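Local coordinates for beta-lactamase Mb2281c (Mycobacterium bovis, PDB 3I7J), which probably acts as a hydrolase of the serine beta-lactamase and penicillin-binding protein clan, opening beta-lactam rings or cleaving related amide or ester bonds, at residues Thr2-Leu7 and Val25-Gly30; Gly8-Pro13 and Val246-Asp251; Ala14-Val19 and Arg34-Ala39; His213-Cys218 and Phe233-Pro238. All blocks are in the same frame, centred on the assembly; numbering follows the deposited sequence.

How the contacts relate
All four contacts reach one six-stranded antiparallel sheet, in which strands 24-29, 15-21, 242-248 and 232-237 lie side by side in that order. Contacts 1 and 2 interlock along the chain, as do contacts 1 and 3; contacts 3 and 4 are both nested inside the long loop that contact 2 closes. Contacts 2 and 3 are closest, with centres about 9 Å apart, and are joined by backbone hydrogen bonds between Ala249 and Ala14 and between Leu247 and Ala16. Contacts 2 and 4 are about 18 Å apart between centres, yet meet at Val246 and Phe233. Strands from near the N terminus and the C-terminal part thus build one sheet, as in the serine beta-lactamase fold.

Contact 1: Thr2-Leu7 and Val25-Gly30; sequences TALEVL and VLATHG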
# COMPACT_ATOMS: atom_id res chain seq x y z
N THR A 2 7.67 2.04 -23.57
CA THR A 2 8.00 0.72 -24.17
C THR A 2 8.01 -0.37 -23.11
O THR A 2 7.58 -1.50 -23.36
CB THR A 2 9.40 0.75 -24.84
OG1 THR A 2 9.46 1.83 -25.77
CG2 THR A 2 9.67 -0.57 -25.57
N ALA A 3 8.50 -0.04 -21.92
CA ALA A 3 8.57 -1.01 -20.84
C ALA A 3 7.22 -1.64 -20.52
O ALA A 3 7.13 -2.85 -20.32
CB ALA A 3 9.15 -0.36 -19.59
N LEU A 4 6.16 -0.83 -20.46
CA LEU A 4 4.85 -1.36 -20.14
C LEU A 4 4.28 -2.30 -21.21
O LEU A 4 3.32 -3.02 -20.95
CB LEU A 4 3.85 -0.22 -19.89
CG LEU A 4 4.17 0.77 -18.76
CD1 LEU A 4 3.01 1.71 -18.59
CD2 LEU A 4 4.44 0.02 -17.45
N GLU A 5 4.87 -2.29 -22.40
CA GLU A 5 4.37 -3.15 -23.46
C GLU A 5 4.53 -4.62 -23.13
O GLU A 5 3.79 -5.47 -23.63
CB GLU A 5 5.07 -2.81 -24.77
CG GLU A 5 4.79 -1.40 -25.25
CD GLU A 5 5.49 -1.08 -26.55
OE1 GLU A 5 5.27 -1.81 -27.53
OE2 GLU A 5 6.25 -0.10 -26.59
N VAL A 6 5.49 -4.94 -22.26
CA VAL A 6 5.71 -6.33 -21.89
C VAL A 6 4.44 -6.95 -21.32
O VAL A 6 4.32 -8.17 -21.23
CB VAL A 6 6.83 -6.46 -20.83
CG1 VAL A 6 6.34 -5.90 -19.49
CG2 VAL A 6 7.24 -7.92 -20.69
N LEU A 7 3.48 -6.11 -20.93
CA LEU A 7 2.23 -6.61 -20.37
C LEU A 7 1.45 -7.45 -21.39
O LEU A 7 0.75 -8.39 -21.02
CB LEU A 7 1.36 -5.44 -19.90
CG LEU A 7 1.21 -5.23 -18.39
CD1 LEU A 7 2.56 -4.97 -17.75
CD2 LEU A 7 0.27 -4.07 -18.12
N VAL A 25 1.40 11.35 -15.33
CA VAL A 25 1.54 10.02 -15.91
C VAL A 25 2.50 10.09 -17.09
O VAL A 25 2.29 10.86 -18.02
CB VAL A 25 0.18 9.50 -16.39
CG1 VAL A 25 0.32 8.05 -16.81
CG2 VAL A 25 -0.85 9.64 -15.28
N LEU A 26 3.55 9.27 -17.04
CA LEU A 26 4.56 9.24 -18.09
C LEU A 26 4.28 8.19 -19.16
O LEU A 26 4.81 8.27 -20.27
CB LEU A 26 5.93 8.96 -17.45
CG LEU A 26 6.33 9.94 -16.34
CD1 LEU A 26 7.62 9.48 -15.68
CD2 LEU A 26 6.49 11.34 -16.92
N ALA A 27 3.47 7.19 -18.83
CA ALA A 27 3.13 6.14 -19.77
C ALA A 27 2.04 5.25 -19.19
O ALA A 27 1.91 5.13 -17.97
CB ALA A 27 4.36 5.30 -20.10
N THR A 28 1.25 4.63 -20.06
CA THR A 28 0.20 3.74 -19.61
C THR A 28 0.11 2.59 -20.59
O THR A 28 0.73 2.62 -21.65
CB THR A 28 -1.19 4.42 -19.56
OG1 THR A 28 -1.65 4.68 -20.89
CG2 THR A 28 -1.12 5.73 -18.78
N HIS A 29 -0.67 1.58 -20.22
CA HIS A 29 -0.88 0.42 -21.07
C HIS A 29 -2.15 -0.25 -20.57
O HIS A 29 -2.40 -0.28 -19.37
CB HIS A 29 0.30 -0.54 -20.99
CG HIS A 29 0.20 -1.69 -21.95
ND1 HIS A 29 -0.68 -2.74 -21.77
CD2 HIS A 29 0.82 -1.92 -23.12
CE1 HIS A 29 -0.59 -3.56 -22.79
NE2 HIS A 29 0.31 -3.09 -23.63
N GLY A 30 -2.95 -0.77 -21.49
CA GLY A 30 -4.18 -1.43 -21.10
C GLY A 30 -5.30 -0.45 -20.82
O GLY A 30 -5.17 0.74 -21.07
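The imidazole of His29 overlaps the 3-10 turn of residues 3-7, turning one face to the backbone oxygen of Leu4 and to CB of Leu7. Leu4 O stands 3.4 Å above the plane of the His29 ring, displaced toward the rim, with CD2 of His29 among its closest atoms. Leu7 CB lies over the same face at 4.2 Å from the ring centroid and 27° off the normal, which meets the geometry of a CH-pi contact; the two side chains slide past each other in opposite directions. At the root of the ring, His29 CB rests on Leu4 CB at 3.7 Å, in line with the closest backbone approach, which is also at this pair.

Leu4 extends the contact along the strand. Its CG is anti to the carbonyl carbon (chi1 -59°), and the CD1 branch settles on the strand backbone, 3.6 Å from Thr28 CA, with Ala27 CB at 4.1 Å from the same Leu4 CD1. Leu26 and Ala27 both face Val19, a classic beta bulge in this edge strand. Leu4 and Leu7 also pack on Ala17 of strand 15-21, while Ala3 N is hydrogen-bonded to Glu270 OE1 of helix 256-271, so the turn packs against the sheet alongside that helix.

The two segments share no hydrogen bond, and the ring is held by van der Waals packing and the CH-pi contact. The carbonyl oxygen above the imidazole, and more weakly Glu5, its OE1 6.4 Å from His29 NE2, would tend to favour positive charge on the ring, whereas His29 ND1, buried without a polar partner in the model, would oppose it; the charge state stays open.

Contact 2: Gly8-Pro13 and Val246-Asp251; sequences GGWPVP and VLTARD
A fully stretched arginine reaches back to the middle of a tight turn: Arg250 NH1 donates to Pro11 O at 2.7 Å, and Pro11 is the central residue of an inverse gamma turn. The donor sits in the carbonyl plane on a lone pair of Pro11 O, but the bond is bent, with an N-H...O angle of 138°, and the oxygen is tilted 26° out of the guanidinium plane. CG of Arg250 is anti to its backbone N (chi1 -173°) and the chain runs extended from there to NE. Pro11 CG meets the guanidinium edge in its plane, 3.4 Å from Arg250 NH1, and Trp255 adds a cation-pi partner.

The aliphatic root of Arg250 is packed as well: its CB lies 3.8 Å from Val12 CG1, and Pro13 crosses it at about a right angle. Pro13 CB also meets Ala249 CB at 4.1 Å. Deeper in, the Trp10 indole brings CZ3 to two neighbours on the same strand, Val246 CG1 at 3.9 Å and Thr248 CG2 at 3.9 Å; the threonine methyl comes at the ring edge, near its plane. Thr248 uses its hydroxyl elsewhere. OG1 accepts from Arg250 N at 3.3 Å, forming an ST turn, and is also hydrogen-bonded to Gly231 O.

Trp10 is further enclosed by Trp260, Leu259 and Ile263 of helix 256-271. The arrangement fits the serine beta-lactamase fold, in which the N-terminal strand and the last strand are antiparallel neighbours in the central sheet and a C-terminal helix packs on it.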
# COMPACT_ATOMS: atom_id res chain seq x y z
N GLY A 8 1.57 -7.10 -22.66
CA GLY A 8 0.87 -7.83 -23.70
C GLY A 8 1.28 -9.29 -23.77
O GLY A 8 0.52 -10.13 -24.26
N GLY A 9 2.47 -9.60 -23.27
CA GLY A 9 2.94 -10.97 -23.29
C GLY A 9 2.77 -11.68 -21.96
O GLY A 9 3.21 -12.82 -21.81
N TRP A 10 2.14 -11.02 -21.00
CA TRP A 10 1.92 -11.62 -19.68
C TRP A 10 0.82 -12.66 -19.70
O TRP A 10 -0.20 -12.49 -20.39
CB TRP A 10 1.57 -10.54 -18.65
CG TRP A 10 2.76 -9.83 -18.07
CD1 TRP A 10 4.00 -9.70 -18.63
CD2 TRP A 10 2.79 -9.08 -16.85
NE1 TRP A 10 4.80 -8.92 -17.84
CE2 TRP A 10 4.09 -8.52 -16.74
CE3 TRP A 10 1.86 -8.82 -15.84
CZ2 TRP A 10 4.47 -7.72 -15.66
CZ3 TRP A 10 2.24 -8.02 -14.76
CH2 TRP A 10 3.54 -7.48 -14.68
N PRO A 11 1.00 -13.75 -18.96
CA PRO A 11 0.01 -14.82 -18.89
C PRO A 11 -1.14 -14.47 -17.94
O PRO A 11 -1.37 -15.16 -16.95
CB PRO A 11 0.83 -16.00 -18.39
CG PRO A 11 1.80 -15.34 -17.46
CD PRO A 11 2.24 -14.14 -18.26
N VAL A 12 -1.86 -13.40 -18.25
CA VAL A 12 -2.98 -12.95 -17.44
C VAL A 12 -4.17 -12.63 -18.35
O VAL A 12 -3.99 -12.24 -19.49
CB VAL A 12 -2.61 -11.68 -16.64
CG1 VAL A 12 -1.36 -11.93 -15.82
CG2 VAL A 12 -2.40 -10.52 -17.61
N PRO A 13 -5.40 -12.79 -17.84
CA PRO A 13 -6.62 -12.51 -18.62
C PRO A 13 -6.73 -11.05 -19.04
O PRO A 13 -7.35 -10.73 -20.06
CB PRO A 13 -7.74 -12.92 -17.66
CG PRO A 13 -7.10 -13.99 -16.82
CD PRO A 13 -5.74 -13.39 -16.53
N VAL A 246 0.57 -1.45 -11.28
CA VAL A 246 0.23 -2.57 -12.14
C VAL A 246 -0.95 -3.34 -11.56
O VAL A 246 -0.92 -3.78 -10.41
CB VAL A 246 1.41 -3.58 -12.34
CG1 VAL A 246 0.91 -4.81 -13.10
CG2 VAL A 246 2.54 -2.93 -13.13
N LEU A 247 -1.99 -3.50 -12.38
CA LEU A 247 -3.19 -4.25 -11.98
C LEU A 247 -3.50 -5.29 -13.05
O LEU A 247 -3.59 -4.97 -14.24
CB LEU A 247 -4.39 -3.30 -11.82
CG LEU A 247 -4.31 -2.20 -10.75
CD1 LEU A 247 -5.60 -1.40 -10.77
CD2 LEU A 247 -4.08 -2.81 -9.37
N THR A 248 -3.66 -6.54 -12.61
CA THR A 248 -3.97 -7.65 -13.51
C THR A 248 -5.15 -8.44 -12.98
O THR A 248 -5.52 -8.34 -11.80
CB THR A 248 -2.80 -8.64 -13.68
OG1 THR A 248 -2.78 -9.55 -12.57
CG2 THR A 248 -1.48 -7.89 -13.75
N ALA A 249 -5.74 -9.25 -13.86
CA ALA A 249 -6.88 -10.08 -13.52
C ALA A 249 -6.46 -11.52 -13.20
O ALA A 249 -7.20 -12.46 -13.47
CB ALA A 249 -7.88 -10.08 -14.67
N ARG A 250 -5.27 -11.68 -12.63
CA ARG A 250 -4.79 -13.00 -12.25
C ARG A 250 -4.18 -12.93 -10.86
O ARG A 250 -3.30 -12.11 -10.59
CB ARG A 250 -3.74 -13.51 -13.24
CG ARG A 250 -3.33 -14.95 -12.97
CD ARG A 250 -2.29 -15.47 -13.96
NE ARG A 250 -1.91 -16.84 -13.66
CZ ARG A 250 -0.97 -17.52 -14.30
NH1 ARG A 250 -0.30 -16.96 -15.31
NH2 ARG A 250 -0.69 -18.76 -13.94
N ASP A 251 -4.65 -13.80 -9.97
CA ASP A 251 -4.15 -13.82 -8.61
C ASP A 251 -2.65 -14.06 -8.56
O ASP A 251 -2.10 -14.75 -9.42
CB ASP A 251 -4.87 -14.90 -7.78
CG ASP A 251 -6.35 -14.60 -7.59
OD1 ASP A 251 -6.74 -13.41 -7.60
OD2 ASP A 251 -7.14 -15.56 -7.43

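Contact 3: Ala14-Val19 and Arg34-Ala39; sequences AAAAAV and RVFALA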
# COMPACT_ATOMS: atom_id res chain seq x y z
N ALA A 14 -6.13 -10.16 -18.25
CA ALA A 14 -6.15 -8.73 -18.54
C ALA A 14 -5.23 -7.99 -17.57
O ALA A 14 -5.04 -8.41 -16.42
CB ALA A 14 -7.57 -8.18 -18.42
N ALA A 15 -4.67 -6.88 -18.04
CA ALA A 15 -3.77 -6.08 -17.22
C ALA A 15 -3.76 -4.63 -17.68
O ALA A 15 -4.12 -4.34 -18.82
CB ALA A 15 -2.35 -6.65 -17.26
N ALA A 16 -3.36 -3.73 -16.79
CA ALA A 16 -3.27 -2.31 -17.08
C ALA A 16 -2.18 -1.74 -16.18
O ALA A 16 -1.98 -2.22 -15.06
CB ALA A 16 -4.60 -1.62 -16.83
N ALA A 17 -1.48 -0.73 -16.66
CA ALA A 17 -0.41 -0.16 -15.86
C ALA A 17 -0.14 1.28 -16.22
O ALA A 17 -0.57 1.78 -17.27
CB ALA A 17 0.86 -0.98 -16.02
N ALA A 18 0.60 1.96 -15.34
CA ALA A 18 0.95 3.35 -15.53
C ALA A 18 2.23 3.70 -14.79
O ALA A 18 2.48 3.22 -13.68
CB ALA A 18 -0.19 4.24 -15.05
N VAL A 19 3.05 4.53 -15.41
CA VAL A 19 4.27 5.01 -14.80
C VAL A 19 3.94 6.45 -14.45
O VAL A 19 3.45 7.20 -15.30
CB VAL A 19 5.47 5.01 -15.77
CG1 VAL A 19 6.70 5.57 -15.06
CG2 VAL A 19 5.75 3.59 -16.27
N ARG A 34 -10.61 0.42 -16.48
CA ARG A 34 -11.15 -0.86 -16.04
C ARG A 34 -11.00 -1.07 -14.52
O ARG A 34 -9.93 -0.85 -13.96
CB ARG A 34 -10.45 -2.01 -16.78
CG ARG A 34 -10.78 -3.38 -16.21
CD ARG A 34 -10.37 -4.51 -17.12
NE ARG A 34 -10.65 -5.80 -16.50
CZ ARG A 34 -10.77 -6.94 -17.17
NH1 ARG A 34 -10.64 -6.97 -18.49
NH2 ARG A 34 -11.03 -8.07 -16.52
N VAL A 35 -12.08 -1.50 -13.88
CA VAL A 35 -12.08 -1.73 -12.44
C VAL A 35 -11.44 -3.07 -12.06
O VAL A 35 -11.77 -4.10 -12.63
CB VAL A 35 -13.52 -1.73 -11.87
CG1 VAL A 35 -13.49 -2.22 -10.43
CG2 VAL A 35 -14.11 -0.32 -11.93
N PHE A 36 -10.55 -3.04 -11.08
CA PHE A 36 -9.85 -4.25 -10.63
C PHE A 36 -9.97 -4.42 -9.10
O PHE A 36 -10.08 -3.44 -8.36
CB PHE A 36 -8.35 -4.13 -10.97
CG PHE A 36 -8.02 -4.31 -12.43
CD1 PHE A 36 -7.79 -5.58 -12.95
CD2 PHE A 36 -7.90 -3.21 -13.27
CE1 PHE A 36 -7.43 -5.74 -14.29
CE2 PHE A 36 -7.54 -3.36 -14.61
CZ PHE A 36 -7.30 -4.63 -15.12
N ALA A 37 -9.97 -5.66 -8.63
CA ALA A 37 -10.02 -5.90 -7.19
C ALA A 37 -8.59 -5.60 -6.77
O ALA A 37 -7.64 -6.04 -7.42
CB ALA A 37 -10.37 -7.36 -6.89
N LEU A 38 -8.42 -4.86 -5.68
CA LEU A 38 -7.08 -4.49 -5.23
C LEU A 38 -6.46 -5.39 -4.19
O LEU A 38 -5.24 -5.40 -4.02
CB LEU A 38 -7.08 -3.07 -4.68
CG LEU A 38 -7.59 -1.97 -5.59
CD1 LEU A 38 -7.32 -0.63 -4.92
CD2 LEU A 38 -6.87 -2.04 -6.94
N ALA A 39 -7.30 -6.15 -3.49
CA ALA A 39 -6.83 -7.02 -2.42
C ALA A 39 -6.02 -6.13 -1.48
O ALA A 39 -6.45 -5.02 -1.17
CB ALA A 39 -5.97 -8.17 -2.98
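The backbones of 14-19 and 34-39 do not pair; their nearest CA atoms, those of Ala16 and Arg34, are 8.1 Å apart, and the gap is spanned by side chains. Ala14 CB lies over one face of the Arg34 guanidinium, 3.2 Å above its plane and offset toward the rim, with NH1 of Arg34 the nearest atom at 3.3 Å. Arg34 CG stands anti to the backbone N (chi1 171°), beside the carbonyl carbon, and the chain runs extended from CG to NE.

Phe36 makes the apolar half of the contact. Its ring approaches the strand obliquely, CE2 at 4.1 Å from Ala16 CB and CE1 at 4.2 Å from Ala14 O. Phe36 CZ is 4.4 Å from Ala15 CA, whose CB points away from segment 34-39.

Ala14, just before strand 15-21, and Ala16 within it are hydrogen-bonded to Ala249 and Leu247, and Phe36 and Leu38 both pack on Leu247. Val153 of helix 153-164 touches Ala16, and Leu156 touches Leu38. The contact thus joins the main six-stranded sheet to the small sheet of strands 36-37 and 149-151, just ahead of helix 42-56, whose start carries an SxxK pattern consistent with the serine beta-lactamase clan.

Contact 4: His213-Cys218 and Phe233-Pro238; sequences HWTGEC and FIWVDP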
# COMPACT_ATOMS: atom_id res chain seq x y z
N HIS A 213 11.86 -10.29 -3.77
CA HIS A 213 10.84 -9.26 -3.55
C HIS A 213 10.03 -9.02 -4.81
O HIS A 213 10.39 -9.50 -5.88
CB HIS A 213 11.52 -7.94 -3.12
CG HIS A 213 10.60 -6.99 -2.43
ND1 HIS A 213 10.01 -7.27 -1.21
CD2 HIS A 213 10.16 -5.75 -2.77
CE1 HIS A 213 9.25 -6.26 -0.84
NE2 HIS A 213 9.32 -5.32 -1.77
N TRP A 214 8.93 -8.28 -4.70
CA TRP A 214 8.10 -8.01 -5.86
C TRP A 214 8.60 -6.80 -6.66
O TRP A 214 8.27 -6.67 -7.84
CB TRP A 214 6.63 -7.81 -5.45
CG TRP A 214 6.42 -6.88 -4.29
CD1 TRP A 214 6.55 -7.18 -2.96
CD2 TRP A 214 6.04 -5.50 -4.36
NE1 TRP A 214 6.27 -6.07 -2.20
CE2 TRP A 214 5.95 -5.03 -3.03
CE3 TRP A 214 5.76 -4.62 -5.41
CZ2 TRP A 214 5.60 -3.71 -2.73
CZ3 TRP A 214 5.41 -3.31 -5.12
CH2 TRP A 214 5.34 -2.87 -3.78
N THR A 215 9.39 -5.93 -6.03
CA THR A 215 9.92 -4.77 -6.74
C THR A 215 11.16 -5.17 -7.56
O THR A 215 11.56 -6.34 -7.57
CB THR A 215 10.32 -3.62 -5.77
OG1 THR A 215 11.30 -4.09 -4.83
CG2 THR A 215 9.11 -3.11 -5.01
N GLY A 216 11.75 -4.21 -8.26
CA GLY A 216 12.91 -4.52 -9.08
C GLY A 216 14.21 -4.53 -8.29
O GLY A 216 14.27 -4.00 -7.18
N GLU A 217 15.25 -5.15 -8.85
CA GLU A 217 16.54 -5.21 -8.19
C GLU A 217 17.18 -3.84 -8.14
O GLU A 217 18.11 -3.61 -7.38
CB GLU A 217 17.49 -6.15 -8.93
CG GLU A 217 17.14 -7.62 -8.81
CD GLU A 217 18.26 -8.51 -9.30
OE1 GLU A 217 18.73 -8.29 -10.45
OE2 GLU A 217 18.67 -9.43 -8.55
N CYS A 218 16.66 -2.92 -8.95
CA CYS A 218 17.21 -1.58 -8.98
C CYS A 218 16.41 -0.55 -8.19
O CYS A 218 16.82 0.61 -8.06
CB CYS A 218 17.39 -1.14 -10.44
SG CYS A 218 18.64 -2.12 -11.33
N PHE A 233 -0.14 -4.27 -7.83
CA PHE A 233 0.80 -3.68 -6.91
C PHE A 233 1.08 -2.21 -7.21
O PHE A 233 0.73 -1.69 -8.28
CB PHE A 233 2.14 -4.45 -6.92
CG PHE A 233 2.99 -4.23 -8.16
CD1 PHE A 233 3.64 -3.02 -8.38
CD2 PHE A 233 3.16 -5.26 -9.08
CE1 PHE A 233 4.46 -2.84 -9.51
CE2 PHE A 233 3.96 -5.09 -10.21
CZ PHE A 233 4.62 -3.88 -10.43
N ILE A 234 1.70 -1.54 -6.25
CA ILE A 234 2.07 -0.16 -6.41
C ILE A 234 3.32 0.12 -5.61
O ILE A 234 3.43 -0.26 -4.45
CB ILE A 234 0.94 0.81 -5.94
CG1 ILE A 234 1.44 2.26 -6.03
CG2 ILE A 234 0.53 0.50 -4.50
CD1 ILE A 234 0.35 3.30 -5.75
N TRP A 235 4.30 0.73 -6.26
CA TRP A 235 5.51 1.12 -5.57
C TRP A 235 5.86 2.52 -6.00
O TRP A 235 5.55 2.95 -7.12
CB TRP A 235 6.68 0.13 -5.77
CG TRP A 235 7.18 -0.12 -7.18
CD1 TRP A 235 7.12 -1.30 -7.86
CD2 TRP A 235 7.91 0.79 -8.02
NE1 TRP A 235 7.78 -1.20 -9.06
CE2 TRP A 235 8.28 0.07 -9.18
CE3 TRP A 235 8.31 2.12 -7.90
CZ2 TRP A 235 9.02 0.66 -10.23
CZ3 TRP A 235 9.04 2.71 -8.93
CH2 TRP A 235 9.39 1.97 -10.08
N VAL A 236 6.47 3.24 -5.07
CA VAL A 236 6.89 4.62 -5.27
C VAL A 236 8.34 4.62 -4.85
O VAL A 236 8.66 4.20 -3.74
CB VAL A 236 6.09 5.56 -4.34
CG1 VAL A 236 6.43 7.01 -4.63
CG2 VAL A 236 4.60 5.31 -4.51
N ASP A 237 9.22 5.08 -5.72
CA ASP A 237 10.64 5.10 -5.38
C ASP A 237 11.04 6.57 -5.23
O ASP A 237 11.18 7.28 -6.21
CB ASP A 237 11.44 4.43 -6.50
CG ASP A 237 12.89 4.22 -6.14
OD1 ASP A 237 13.47 5.11 -5.48
OD2 ASP A 237 13.46 3.17 -6.52
N PRO A 238 11.23 7.04 -3.98
CA PRO A 238 11.61 8.43 -3.71
C PRO A 238 12.97 8.83 -4.28
O PRO A 238 13.23 10.01 -4.50
CB PRO A 238 11.61 8.52 -2.19
CG PRO A 238 10.74 7.39 -1.76
CD PRO A 238 11.09 6.29 -2.72
O HOH W 1 15.65 3.65 -8.06
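Asp237 OD1 is gripped by three donors close by, the hydroxyl of Ser220 and the backbone N atoms of Lys239 and Ala240, while its other oxygen turns to the facing loop. There a water donates to Asp237 OD2 at 2.7 Å and to Cys218 O at 3.3 Å, bridging the two segments. So many donors would be expected to stabilise the ionised carboxylate.

The rest of the contact is aromatic. Trp214 holds its CG between the backbone N and the carbonyl carbon (chi1 48°), and the far rim of its six-membered ring meets the strand. Its CH2 comes 3.3 Å from Ile234 O, the oxygen lying at the ring edge near its plane, and CZ3 lies 3.7 Å from Phe233 CD1. The Trp214 and Phe233 rings are 5.5 Å apart between centroids with planes at 49°, an oblique pairing. Trp214 CZ3 also reaches the edge of the Trp235 ring, in its plane, 3.8 Å from Trp235 CD1. That same CD1 receives Thr215 CG2 at 3.9 Å, a methyl that also stands over one face of Trp214.

Both indole nitrogens are satisfied outside the segments, Trp214 NE1 by Glu205 and Trp235 NE1 by Ser264. Trp260 meets Phe233 edge-to-face, so this aromatic layer lies beneath helix 256-271, whereas Ile234 and Val236 turn to helix 153-164. Such a sheet with helices on both faces is the alpha/beta plan of the serine beta-lactamases, and Asp237 with Lys239 N forms an Asx turn at the bend of the hairpin 232-237/242-248.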